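Local coordinates for tetratricopeptide TPR_2 repeat protein (Thermobaculum terrenum, PDB 5DJS) that is of unknown function but joins tetratricopeptide repeats to a glycosyltransferase family 41 region of GT-B type that holds uridine-5'-diphosphate, at residues 302-306 with 507-511; 429-434 with 489-493; 317-321 with 404-408; 198-202 with 249-253. The protein carries 1 engineered substitution. One frame throughout, in Å; residues are numbered along the deposited sequence.

Contact 1. Residues 302-306 with 507-511; sequences VRLSR and ELEDA
Val302 starts the contact by meeting Ala511, its CG1 lying 3.9 Å from Ala511 CB. That methyl stands anti to the backbone N (chi1 173°), which points it at the helix. Arg303, next along the strand, turns the other way and pairs with Asp294. Leu304 comes back toward the helix and is buried. Leu304 CD2 approaches the backbone of the helix as well as a side chain: 3.6 Å from the carbonyl oxygen O of Glu507 and 3.9 Å from Ala511 CB. The small methyl of Ala511 is therefore shared by Val302 and Leu304, one helical turn on from Glu507, while Phe504 and Val283 also pack on Leu304.

At Ser305 the strand has ended and the contact turns polar. Ser305 OG gives a weak hydrogen bond of 3.2 Å to Glu507 OE1, near the surface. Glu507 is bent at chi2 (-83°), which brings its carboxylate round to Ser305. Arg306 then slides past Glu507 in the opposite direction, aliphatic part against aliphatic part, with Arg306 CD 3.8 Å from Glu507 CB. Their charged groups do not meet; the guanidinium goes to Asp500 in a salt bridge and to the carbonyl of Leu309.

Strand 302-304 and helix 507-511 run nearly antiparallel, at 153°, with their axes 9.8 Å apart. This is a helix flanking the outermost strand of a parallel, Rossmann-like sheet. In GT-B proteins the C-terminal helix commonly crosses back to the N-terminal half in this way, and helix 479-521 does so here.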
loop_
_atom_site.group_PDB
_atom_site.type_symbol
_atom_site.label_atom_id
_atom_site.label_comp_id
_atom_site.label_asym_id
_atom_site.label_seq_id
_atom_site.Cartn_x
_atom_site.Cartn_y
_atom_site.Cartn_z
ATOM N N VAL A 302 9.210 -10.236 -13.556
ATOM C CA VAL A 302 10.500 -9.675 -13.940
ATOM C C VAL A 302 11.305 -9.548 -12.654
ATOM O O VAL A 302 11.134 -8.589 -11.900
ATOM C CB VAL A 302 10.326 -8.302 -14.632
ATOM C CG1 VAL A 302 11.659 -7.614 -14.883
ATOM C CG2 VAL A 302 9.570 -8.457 -15.938
ATOM N N ARG A 303 12.168 -10.529 -12.404
ATOM C CA ARG A 303 12.950 -10.576 -11.173
ATOM C C ARG A 303 14.259 -9.792 -11.315
ATOM O O ARG A 303 15.296 -10.361 -11.671
ATOM C CB ARG A 303 13.257 -12.026 -10.796
ATOM C CG ARG A 303 12.050 -12.930 -10.611
ATOM C CD ARG A 303 12.487 -14.390 -10.558
ATOM N NE ARG A 303 11.550 -15.230 -9.804
ATOM C CZ ARG A 303 10.415 -15.749 -10.277
ATOM N NH1 ARG A 303 10.015 -15.529 -11.532
ATOM N NH2 ARG A 303 9.666 -16.507 -9.486
ATOM N N LEU A 304 14.218 -8.494 -11.019
ATOM C CA LEU A 304 15.433 -7.670 -11.010
ATOM C C LEU A 304 16.507 -8.273 -10.078
ATOM O O LEU A 304 16.184 -8.843 -9.028
ATOM C CB LEU A 304 15.135 -6.244 -10.531
ATOM C CG LEU A 304 14.174 -5.358 -11.317
ATOM C CD1 LEU A 304 13.954 -4.056 -10.557
ATOM C CD2 LEU A 304 14.680 -5.091 -12.719
ATOM N N SER A 305 17.779 -8.106 -10.452
ATOM C CA SER A 305 18.924 -8.632 -9.678
ATOM C C SER A 305 19.420 -7.665 -8.581
ATOM O O SER A 305 20.559 -7.744 -8.143
ATOM C CB SER A 305 20.055 -8.958 -10.647
ATOM O OG SER A 305 20.362 -7.797 -11.400
ATOM N N ARG A 306 18.559 -6.737 -8.177
ATOM C CA ARG A 306 18.723 -5.902 -6.995
ATOM C C ARG A 306 17.341 -5.851 -6.294
ATOM O O ARG A 306 16.388 -6.481 -6.751
ATOM C CB ARG A 306 19.140 -4.492 -7.415
ATOM C CG ARG A 306 18.095 -3.791 -8.267
ATOM C CD ARG A 306 18.386 -2.341 -8.563
ATOM N NE ARG A 306 18.871 -1.528 -7.443
ATOM C CZ ARG A 306 18.196 -1.186 -6.351
ATOM N NH1 ARG A 306 16.967 -1.616 -6.119
ATOM N NH2 ARG A 306 18.770 -0.405 -5.453
ATOM N N GLU A 507 18.662 -0.164 -13.737
ATOM C CA GLU A 507 18.242 -1.583 -13.738
ATOM C C GLU A 507 16.775 -1.788 -14.200
ATOM O O GLU A 507 16.450 -2.794 -14.860
ATOM C CB GLU A 507 18.481 -2.218 -12.364
ATOM C CG GLU A 507 19.880 -2.778 -12.184
ATOM C CD GLU A 507 20.021 -4.174 -12.769
ATOM O OE1 GLU A 507 19.171 -5.057 -12.458
ATOM O OE2 GLU A 507 20.986 -4.393 -13.540
ATOM N N LEU A 508 15.913 -0.828 -13.853
ATOM C CA LEU A 508 14.508 -0.823 -14.268
ATOM C C LEU A 508 14.383 -0.524 -15.767
ATOM O O LEU A 508 13.708 -1.238 -16.511
ATOM C CB LEU A 508 13.730 0.215 -13.440
ATOM C CG LEU A 508 12.237 0.423 -13.701
ATOM C CD1 LEU A 508 11.462 -0.794 -13.222
ATOM C CD2 LEU A 508 11.749 1.697 -13.022
ATOM N N GLU A 509 15.040 0.545 -16.197
ATOM C CA GLU A 509 15.178 0.872 -17.625
ATOM C C GLU A 509 15.711 -0.295 -18.454
ATOM O O GLU A 509 15.256 -0.518 -19.568
ATOM C CB GLU A 509 16.097 2.075 -17.799
ATOM C CG GLU A 509 15.444 3.396 -17.420
ATOM C CD GLU A 509 16.434 4.549 -17.368
ATOM O OE1 GLU A 509 17.659 4.315 -17.488
ATOM O OE2 GLU A 509 15.989 5.705 -17.211
ATOM N N ASP A 510 16.669 -1.036 -17.903
ATOM C CA ASP A 510 17.150 -2.269 -18.533
ATOM C C ASP A 510 16.001 -3.279 -18.697
ATOM O O ASP A 510 15.910 -3.938 -19.728
ATOM C CB ASP A 510 18.297 -2.898 -17.722
ATOM C CG ASP A 510 19.328 -3.560 -18.599
ATOM O OD1 ASP A 510 20.118 -2.805 -19.212
ATOM O OD2 ASP A 510 19.351 -4.814 -18.673
ATOM N N ALA A 511 15.135 -3.387 -17.683
ATOM C CA ALA A 511 13.948 -4.260 -17.743
ATOM C C ALA A 511 12.881 -3.770 -18.731
ATOM O O ALA A 511 12.363 -4.572 -19.517
ATOM C CB ALA A 511 13.339 -4.446 -16.362
#

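Contact 2. Residues 429-434 with 489-493; sequences LWMGVP and LRRWL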
loop_
_atom_site.group_PDB
_atom_site.type_symbol
_atom_site.label_atom_id
_atom_site.label_comp_id
_atom_site.label_asym_id
_atom_site.label_seq_id
_atom_site.Cartn_x
_atom_site.Cartn_y
_atom_site.Cartn_z
ATOM N N LEU A 429 15.738 1.187 8.712
ATOM C CA LEU A 429 17.133 1.068 8.283
ATOM C C LEU A 429 17.780 2.440 8.039
ATOM O O LEU A 429 18.900 2.669 8.481
ATOM C CB LEU A 429 17.271 0.190 7.029
ATOM C CG LEU A 429 16.769 -1.267 7.043
ATOM C CD1 LEU A 429 17.383 -2.046 5.889
ATOM C CD2 LEU A 429 17.039 -1.989 8.350
ATOM N N TRP A 430 17.068 3.355 7.383
ATOM C CA TRP A 430 17.558 4.739 7.197
ATOM C C TRP A 430 17.984 5.428 8.507
ATOM O O TRP A 430 18.891 6.274 8.496
ATOM C CB TRP A 430 16.507 5.631 6.508
ATOM C CG TRP A 430 16.298 5.409 5.022
ATOM C CD1 TRP A 430 17.156 4.809 4.134
ATOM C CD2 TRP A 430 15.164 5.834 4.256
ATOM N NE1 TRP A 430 16.611 4.815 2.874
ATOM C CE2 TRP A 430 15.389 5.439 2.919
ATOM C CE3 TRP A 430 13.968 6.495 4.573
ATOM C CZ2 TRP A 430 14.459 5.686 1.897
ATOM C CZ3 TRP A 430 13.045 6.751 3.552
ATOM C CH2 TRP A 430 13.299 6.346 2.234
ATOM N N MET A 431 17.313 5.074 9.612
ATOM C CA MET A 431 17.632 5.575 10.960
ATOM C C MET A 431 18.521 4.630 11.803
ATOM O O MET A 431 18.578 4.745 13.034
ATOM C CB MET A 431 16.324 5.871 11.704
ATOM C CG MET A 431 15.428 6.885 11.008
ATOM S SD MET A 431 16.244 8.454 10.655
ATOM C CE MET A 431 16.630 9.058 12.299
ATOM N N GLY A 432 19.223 3.713 11.144
ATOM C CA GLY A 432 20.136 2.814 11.827
ATOM C C GLY A 432 19.510 1.864 12.826
ATOM O O GLY A 432 20.181 1.460 13.777
ATOM N N VAL A 433 18.243 1.503 12.602
ATOM C CA VAL A 433 17.530 0.542 13.435
ATOM C C VAL A 433 17.409 -0.759 12.635
ATOM O O VAL A 433 16.905 -0.734 11.511
ATOM C CB VAL A 433 16.127 1.064 13.821
ATOM C CG1 VAL A 433 15.382 0.063 14.707
ATOM C CG2 VAL A 433 16.237 2.396 14.547
ATOM N N PRO A 434 17.863 -1.896 13.206
ATOM C CA PRO A 434 17.651 -3.171 12.527
ATOM C C PRO A 434 16.182 -3.618 12.570
ATOM O O PRO A 434 15.421 -3.187 13.453
ATOM C CB PRO A 434 18.543 -4.157 13.302
ATOM C CG PRO A 434 18.940 -3.478 14.562
ATOM C CD PRO A 434 18.429 -2.073 14.552
ATOM N N LEU A 489 24.490 -0.352 8.982
ATOM C CA LEU A 489 23.485 0.573 8.459
ATOM C C LEU A 489 24.032 1.971 8.151
ATOM O O LEU A 489 23.583 2.604 7.197
ATOM C CB LEU A 489 22.263 0.687 9.405
ATOM C CG LEU A 489 21.061 -0.278 9.293
ATOM C CD1 LEU A 489 20.937 -0.924 7.917
ATOM C CD2 LEU A 489 21.060 -1.369 10.350
ATOM N N ARG A 490 24.970 2.459 8.955
ATOM C CA ARG A 490 25.585 3.775 8.713
ATOM C C ARG A 490 26.333 3.778 7.379
ATOM O O ARG A 490 26.260 4.748 6.618
ATOM C CB ARG A 490 26.565 4.159 9.835
ATOM C CG ARG A 490 26.515 5.632 10.277
ATOM C CD ARG A 490 27.833 6.396 10.159
ATOM N NE ARG A 490 29.021 5.536 10.217
ATOM C CZ ARG A 490 30.222 5.848 9.728
ATOM N NH1 ARG A 490 30.460 7.028 9.155
ATOM N NH2 ARG A 490 31.212 4.967 9.828
ATOM N N ARG A 491 27.049 2.689 7.112
ATOM C CA ARG A 491 27.767 2.519 5.846
ATOM C C ARG A 491 26.819 2.286 4.681
ATOM O O ARG A 491 26.980 2.887 3.615
ATOM C CB ARG A 491 28.763 1.358 5.936
ATOM C CG ARG A 491 29.905 1.638 6.893
ATOM C CD ARG A 491 30.932 0.517 6.920
ATOM N NE ARG A 491 31.997 0.842 7.865
ATOM C CZ ARG A 491 32.980 1.716 7.642
ATOM N NH1 ARG A 491 33.074 2.383 6.490
ATOM N NH2 ARG A 491 33.885 1.937 8.591
ATOM N N TRP A 492 25.854 1.396 4.884
ATOM C CA TRP A 492 24.806 1.146 3.901
ATOM C C TRP A 492 24.060 2.450 3.543
ATOM O O TRP A 492 23.926 2.761 2.361
ATOM C CB TRP A 492 23.854 0.054 4.411
ATOM C CG TRP A 492 22.644 -0.180 3.559
ATOM C CD1 TRP A 492 22.534 -1.042 2.505
ATOM C CD2 TRP A 492 21.365 0.452 3.699
ATOM N NE1 TRP A 492 21.267 -0.978 1.974
ATOM C CE2 TRP A 492 20.529 -0.067 2.687
ATOM C CE3 TRP A 492 20.846 1.409 4.578
ATOM C CZ2 TRP A 492 19.196 0.339 2.533
ATOM C CZ3 TRP A 492 19.527 1.815 4.427
ATOM C CH2 TRP A 492 18.717 1.280 3.409
ATOM N N LEU A 493 23.617 3.211 4.550
ATOM C CA LEU A 493 22.907 4.499 4.333
ATOM C C LEU A 493 23.657 5.410 3.352
ATOM O O LEU A 493 23.072 5.926 2.404
ATOM C CB LEU A 493 22.707 5.262 5.661
ATOM C CG LEU A 493 21.601 6.315 5.868
ATOM C CD1 LEU A 493 22.126 7.522 6.632
ATOM C CD2 LEU A 493 20.920 6.794 4.598
#
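Leu489 fits into the hollow beside Gly432 where helix 423-430 ends in a Schellman motif. Gly432 is the C-prime residue, with the positive phi that favours glycine at this place; its N bonds to Leu429 O, and Val433 N reaches back to Ala428 O. Leu489 of helix 479-521 lies against this turn: Leu489 CB sits 3.9 Å from Gly432 CA, and Leu489 CG is 3.7 Å from the carbonyl oxygen O of Leu429. The two branches of Leu489 spread over the turn on different paths. CD1 goes to Leu429, 3.9 Å from Leu429 CB, whereas CD2 reaches more loosely toward the peptide between Val433 and Pro434.

One turn further along the long helix, Trp492 and Leu493 form the next two bumps. Trp492 holds its ring anti to the backbone N (chi1 173°), which sends the six-membered ring into the notch between Leu429 and Trp430. Leu429 CD1 lies over one face of that ring, and Leu429 CB is 3.8 Å from Trp492 CZ3. The two indoles meet rim to rim, neither over the face of the other, with planes 28° apart. Trp430 NE1 is bonded to the carbonyl of Cys311, which helps to fix the turn of its ring; this side chain is about 7 Å from the bound uridine-5'-diphosphate.

The side-chain packing is apolar and mostly buried, with Leu451 and Leu452 of helix 447-454 also against Leu429. Leu493 closes the far end, where its CG rests 3.8 Å from the carbonyl oxygen O of Trp430.

Contact 3. Residues 317-321 with 404-408; sequences LPGWA and LATYN
Pro318 lies across Leu404 at about a right angle, where the linker between the two Rossmann-like sheets of this GT-B fold passes segment 404-408, which carries helix 400-405 onward in helical conformation. The outer corner of the proline ring does the touching: Pro318 CG is 3.6 Å from Leu404 CB. The same ring also leans on the next residue, with Pro318 CB 4.2 Å from Ala405 CB. Leu317 adds a looser touch at its tip, CD1 lying 4.3 Å from Leu404 CD2. The buried side chain of Leu404 is about 6 Å from the bound uridine-5'-diphosphate and also packs on Glu427.

Gly319, at positive phi, carries the loop onward. Trp320 leads its indole away, and NE1 is hydrogen-bonded to the carbonyl of Trp430. Ala321 then faces 404-408 again, its CB resting 3.5 Å from Asn408 CG. Asn408 holds its amide beside its own backbone N (chi1 -75°), directed at the loop. Thus a methyl and a peptide N of one residue meet the same amide: Ala321 N gives Asn408 OD1 a hydrogen bond of 3.1 Å, fairly straight at the N-H, with the donor standing well above the carbonyl plane, 62° out of it.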
loop_
_atom_site.group_PDB
_atom_site.type_symbol
_atom_site.label_atom_id
_atom_site.label_comp_id
_atom_site.label_asym_id
_atom_site.label_seq_id
_atom_site.Cartn_x
_atom_site.Cartn_y
_atom_site.Cartn_z
ATOM N N LEU A 317 16.332 14.231 6.087
ATOM C CA LEU A 317 16.369 13.076 6.996
ATOM C C LEU A 317 16.816 13.527 8.391
ATOM O O LEU A 317 17.858 14.176 8.498
ATOM C CB LEU A 317 17.329 11.999 6.473
ATOM C CG LEU A 317 16.984 10.562 6.882
ATOM C CD1 LEU A 317 15.773 10.080 6.101
ATOM C CD2 LEU A 317 18.153 9.618 6.660
ATOM N N PRO A 318 16.046 13.189 9.458
ATOM C CA PRO A 318 16.329 13.711 10.812
ATOM C C PRO A 318 17.752 13.571 11.326
ATOM O O PRO A 318 18.203 14.429 12.093
ATOM C CB PRO A 318 15.394 12.893 11.699
ATOM C CG PRO A 318 14.225 12.650 10.826
ATOM C CD PRO A 318 14.814 12.377 9.465
ATOM N N GLY A 319 18.450 12.506 10.934
ATOM C CA GLY A 319 19.825 12.305 11.380
ATOM C C GLY A 319 19.856 11.691 12.773
ATOM O O GLY A 319 19.055 12.029 13.661
ATOM N N TRP A 320 20.818 10.797 12.960
ATOM C CA TRP A 320 20.802 9.856 14.071
ATOM C C TRP A 320 21.151 10.551 15.380
ATOM O O TRP A 320 21.932 11.502 15.396
ATOM C CB TRP A 320 21.794 8.719 13.809
ATOM C CG TRP A 320 21.522 7.901 12.573
ATOM C CD1 TRP A 320 20.629 8.174 11.564
ATOM C CD2 TRP A 320 22.179 6.687 12.200
ATOM N NE1 TRP A 320 20.683 7.193 10.606
ATOM C CE2 TRP A 320 21.626 6.268 10.969
ATOM C CE3 TRP A 320 23.182 5.910 12.789
ATOM C CZ2 TRP A 320 22.044 5.109 10.314
ATOM C CZ3 TRP A 320 23.597 4.750 12.141
ATOM C CH2 TRP A 320 23.029 4.363 10.913
ATOM N N ALA A 321 20.561 10.066 16.467
ATOM C CA ALA A 321 20.848 10.560 17.816
ATOM C C ALA A 321 21.917 9.650 18.435
ATOM O O ALA A 321 22.200 8.569 17.892
ATOM C CB ALA A 321 19.579 10.566 18.656
ATOM N N LEU A 404 10.156 9.419 11.533
ATOM C CA LEU A 404 11.565 9.045 11.361
ATOM C C LEU A 404 12.402 9.319 12.633
ATOM O O LEU A 404 13.185 8.471 13.076
ATOM C CB LEU A 404 12.172 9.786 10.155
ATOM C CG LEU A 404 12.257 9.169 8.744
ATOM C CD1 LEU A 404 11.563 7.828 8.596
ATOM C CD2 LEU A 404 11.755 10.155 7.698
ATOM N N ALA A 405 12.207 10.497 13.221
ATOM C CA ALA A 405 12.933 10.906 14.426
ATOM C C ALA A 405 12.682 9.983 15.625
ATOM O O ALA A 405 13.597 9.784 16.418
ATOM C CB ALA A 405 12.610 12.358 14.787
ATOM N N THR A 406 11.476 9.405 15.752
ATOM C CA THR A 406 11.162 8.487 16.878
ATOM C C THR A 406 11.813 7.106 16.750
ATOM O O THR A 406 11.720 6.309 17.673
ATOM C CB THR A 406 9.637 8.275 17.121
ATOM O OG1 THR A 406 9.050 7.601 16.003
ATOM C CG2 THR A 406 8.912 9.595 17.390
ATOM N N TYR A 407 12.437 6.801 15.614
ATOM C CA TYR A 407 13.298 5.609 15.527
ATOM C C TYR A 407 14.556 5.707 16.402
ATOM O O TYR A 407 15.115 4.676 16.795
ATOM C CB TYR A 407 13.708 5.311 14.084
ATOM C CG TYR A 407 12.703 4.488 13.317
ATOM C CD1 TYR A 407 12.559 3.124 13.567
ATOM C CD2 TYR A 407 11.906 5.065 12.321
ATOM C CE1 TYR A 407 11.652 2.358 12.853
ATOM C CE2 TYR A 407 10.987 4.304 11.605
ATOM C CZ TYR A 407 10.873 2.951 11.875
ATOM O OH TYR A 407 9.974 2.200 11.176
ATOM N N ASN A 408 14.991 6.934 16.697
ATOM C CA ASN A 408 16.101 7.167 17.633
ATOM C C ASN A 408 15.859 6.573 19.015
ATOM O O ASN A 408 16.818 6.161 19.675
ATOM C CB ASN A 408 16.397 8.665 17.781
ATOM C CG ASN A 408 17.131 9.240 16.579
ATOM O OD1 ASN A 408 17.927 8.555 15.942
ATOM N ND2 ASN A 408 16.890 10.517 16.289
#

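Contact 4. Residues 198-202 with 249-253; sequences YSNDP and GMHRL
Asn200 extends its side chain with CG anti to the backbone N (chi1 -167°), which carries the amide from the end of strand 193-199 into the loop 249-253. Arg252 comes to meet it by bending at chi2 (52°) and again at chi3, and the two side chains cross at about a right angle. The Asn200 amide is met by the edge of the guanidinium, close to its plane, the amide and guanidinium planes being 55° apart. Around the amide stand the carbonyls of Met250 and His251 together with Arg252 NE. Which end of the amide faces which partner is doubtful, since it was probably built turned over. Asn200 CB is 3.7 Å from the carbonyl oxygen O of Met250.

The chain bends tightly at Met250, the centre of an inverse gamma turn in which His251 N bonds to Gly249 O at 2.7 Å. The Met250 side chain, bent at chi3, crosses Asp201, and its thioether passes close to the carboxylate, though the exact spacing is uncertain. Asp201 has its main partner in Arg203, a salt bridge. Arg252 is likewise tied down beyond the contact, by a salt bridge to Asp226 and a bond to the carbonyl of Leu224, which together hold the guanidinium in place beside Asn200.

Arg252 sits at the N-cap position of helix 253-257. The contact thus joins the loops that follow strands 193-199 and 240-243, at the C-terminal edge of a parallel sheet, where loops gather in Rossmann-like domains such as those of the GT-B fold.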
loop_
_atom_site.group_PDB
_atom_site.type_symbol
_atom_site.label_atom_id
_atom_site.label_comp_id
_atom_site.label_asym_id
_atom_site.label_seq_id
_atom_site.Cartn_x
_atom_site.Cartn_y
_atom_site.Cartn_z
ATOM N N TYR A 198 0.067 9.966 -15.134
ATOM C CA TYR A 198 -1.377 10.111 -15.140
ATOM C C TYR A 198 -1.862 10.029 -13.685
ATOM O O TYR A 198 -1.902 8.940 -13.088
ATOM C CB TYR A 198 -1.967 9.029 -16.021
ATOM C CG TYR A 198 -1.511 9.108 -17.470
ATOM C CD1 TYR A 198 -2.198 9.879 -18.415
ATOM C CD2 TYR A 198 -0.396 8.396 -17.904
ATOM C CE1 TYR A 198 -1.776 9.939 -19.740
ATOM C CE2 TYR A 198 0.031 8.444 -19.228
ATOM C CZ TYR A 198 -0.659 9.216 -20.142
ATOM O OH TYR A 198 -0.234 9.260 -21.453
ATOM N N SER A 199 -2.191 11.194 -13.117
ATOM C CA SER A 199 -2.649 11.324 -11.712
ATOM C C SER A 199 -4.139 11.050 -11.601
ATOM O O SER A 199 -4.965 11.830 -12.091
ATOM C CB SER A 199 -2.355 12.735 -11.169
ATOM O OG SER A 199 -2.902 12.952 -9.869
ATOM N N ASN A 200 -4.481 9.969 -10.917
ATOM C CA ASN A 200 -5.878 9.532 -10.771
ATOM C C ASN A 200 -6.562 9.924 -9.435
ATOM O O ASN A 200 -7.474 9.226 -8.957
ATOM C CB ASN A 200 -5.947 8.010 -10.984
ATOM C CG ASN A 200 -7.364 7.495 -11.166
ATOM O OD1 ASN A 200 -7.648 6.341 -10.869
ATOM N ND2 ASN A 200 -8.255 8.345 -11.658
ATOM N N ASP A 201 -6.132 11.040 -8.846
ATOM C CA ASP A 201 -6.733 11.556 -7.624
ATOM C C ASP A 201 -6.450 13.056 -7.568
ATOM O O ASP A 201 -5.346 13.473 -7.916
ATOM C CB ASP A 201 -6.137 10.830 -6.425
ATOM C CG ASP A 201 -6.826 11.166 -5.129
ATOM O OD1 ASP A 201 -6.481 12.194 -4.504
ATOM O OD2 ASP A 201 -7.692 10.374 -4.714
ATOM N N PRO A 202 -7.448 13.870 -7.165
ATOM C CA PRO A 202 -7.265 15.330 -7.165
ATOM C C PRO A 202 -6.289 15.894 -6.129
ATOM O O PRO A 202 -5.778 16.994 -6.336
ATOM C CB PRO A 202 -8.678 15.878 -6.917
ATOM C CG PRO A 202 -9.467 14.746 -6.378
ATOM C CD PRO A 202 -8.834 13.479 -6.841
ATOM N N GLY A 249 -4.963 0.716 -4.363
ATOM C CA GLY A 249 -5.094 2.155 -4.525
ATOM C C GLY A 249 -6.137 2.517 -5.537
ATOM O O GLY A 249 -6.806 1.654 -6.082
ATOM N N MET A 250 -6.250 3.809 -5.806
ATOM C CA MET A 250 -7.172 4.304 -6.813
ATOM C C MET A 250 -6.600 4.032 -8.213
ATOM O O MET A 250 -6.156 4.931 -8.922
ATOM C CB MET A 250 -7.450 5.784 -6.583
ATOM C CG MET A 250 -8.114 6.062 -5.244
ATOM S SD MET A 250 -9.060 7.591 -5.290
ATOM C CE MET A 250 -10.487 7.062 -6.260
ATOM N N HIS A 251 -6.642 2.760 -8.592
ATOM C CA HIS A 251 -6.064 2.266 -9.842
ATOM C C HIS A 251 -6.932 2.651 -11.039
ATOM O O HIS A 251 -8.009 3.255 -10.884
ATOM C CB HIS A 251 -5.925 0.734 -9.782
ATOM C CG HIS A 251 -7.234 0.009 -9.660
ATOM N ND1 HIS A 251 -7.610 -0.654 -8.512
ATOM C CD2 HIS A 251 -8.262 -0.134 -10.525
ATOM C CE1 HIS A 251 -8.806 -1.186 -8.680
ATOM N NE2 HIS A 251 -9.221 -0.886 -9.895
ATOM N N ARG A 252 -6.464 2.252 -12.220
ATOM C CA ARG A 252 -7.171 2.497 -13.462
ATOM C C ARG A 252 -7.007 1.293 -14.392
ATOM O O ARG A 252 -6.665 1.428 -15.561
ATOM C CB ARG A 252 -6.637 3.804 -14.071
ATOM C CG ARG A 252 -7.673 4.704 -14.711
ATOM C CD ARG A 252 -8.844 4.986 -13.786
ATOM N NE ARG A 252 -9.278 6.368 -13.867
ATOM C CZ ARG A 252 -9.998 6.910 -14.839
ATOM N NH1 ARG A 252 -10.398 6.204 -15.884
ATOM N NH2 ARG A 252 -10.309 8.194 -14.742
ATOM N N LEU A 253 -7.320 0.122 -13.853
ATOM C CA LEU A 253 -7.005 -1.157 -14.468
ATOM C C LEU A 253 -7.962 -1.518 -15.583
ATOM O O LEU A 253 -7.656 -2.391 -16.388
ATOM C CB LEU A 253 -7.019 -2.277 -13.426
ATOM C CG LEU A 253 -5.871 -2.286 -12.412
ATOM C CD1 LEU A 253 -6.220 -3.154 -11.208
ATOM C CD2 LEU A 253 -4.577 -2.765 -13.051
#

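Contact 2 is the buried one, packed from leucines and tryptophans; contact 3 lies at the surface, and contacts 1 and 4 are partly buried. Helix 479-521 serves both contact 1 and contact 2, and so spans the two sheets. Contacts 1 and 4 sit at the two outermost strands of one sheet, 300-304 and 193-199, their centres about 25 Å apart; the first is largely apolar with a weak polar fringe, the second is built from amide, carbonyl and charged groups. Contacts 2 and 3 touch, chiefly through Trp320, and each has one side chain near the uridine-5'-diphosphate, while contact 4 lies across the chain's centre from contact 2.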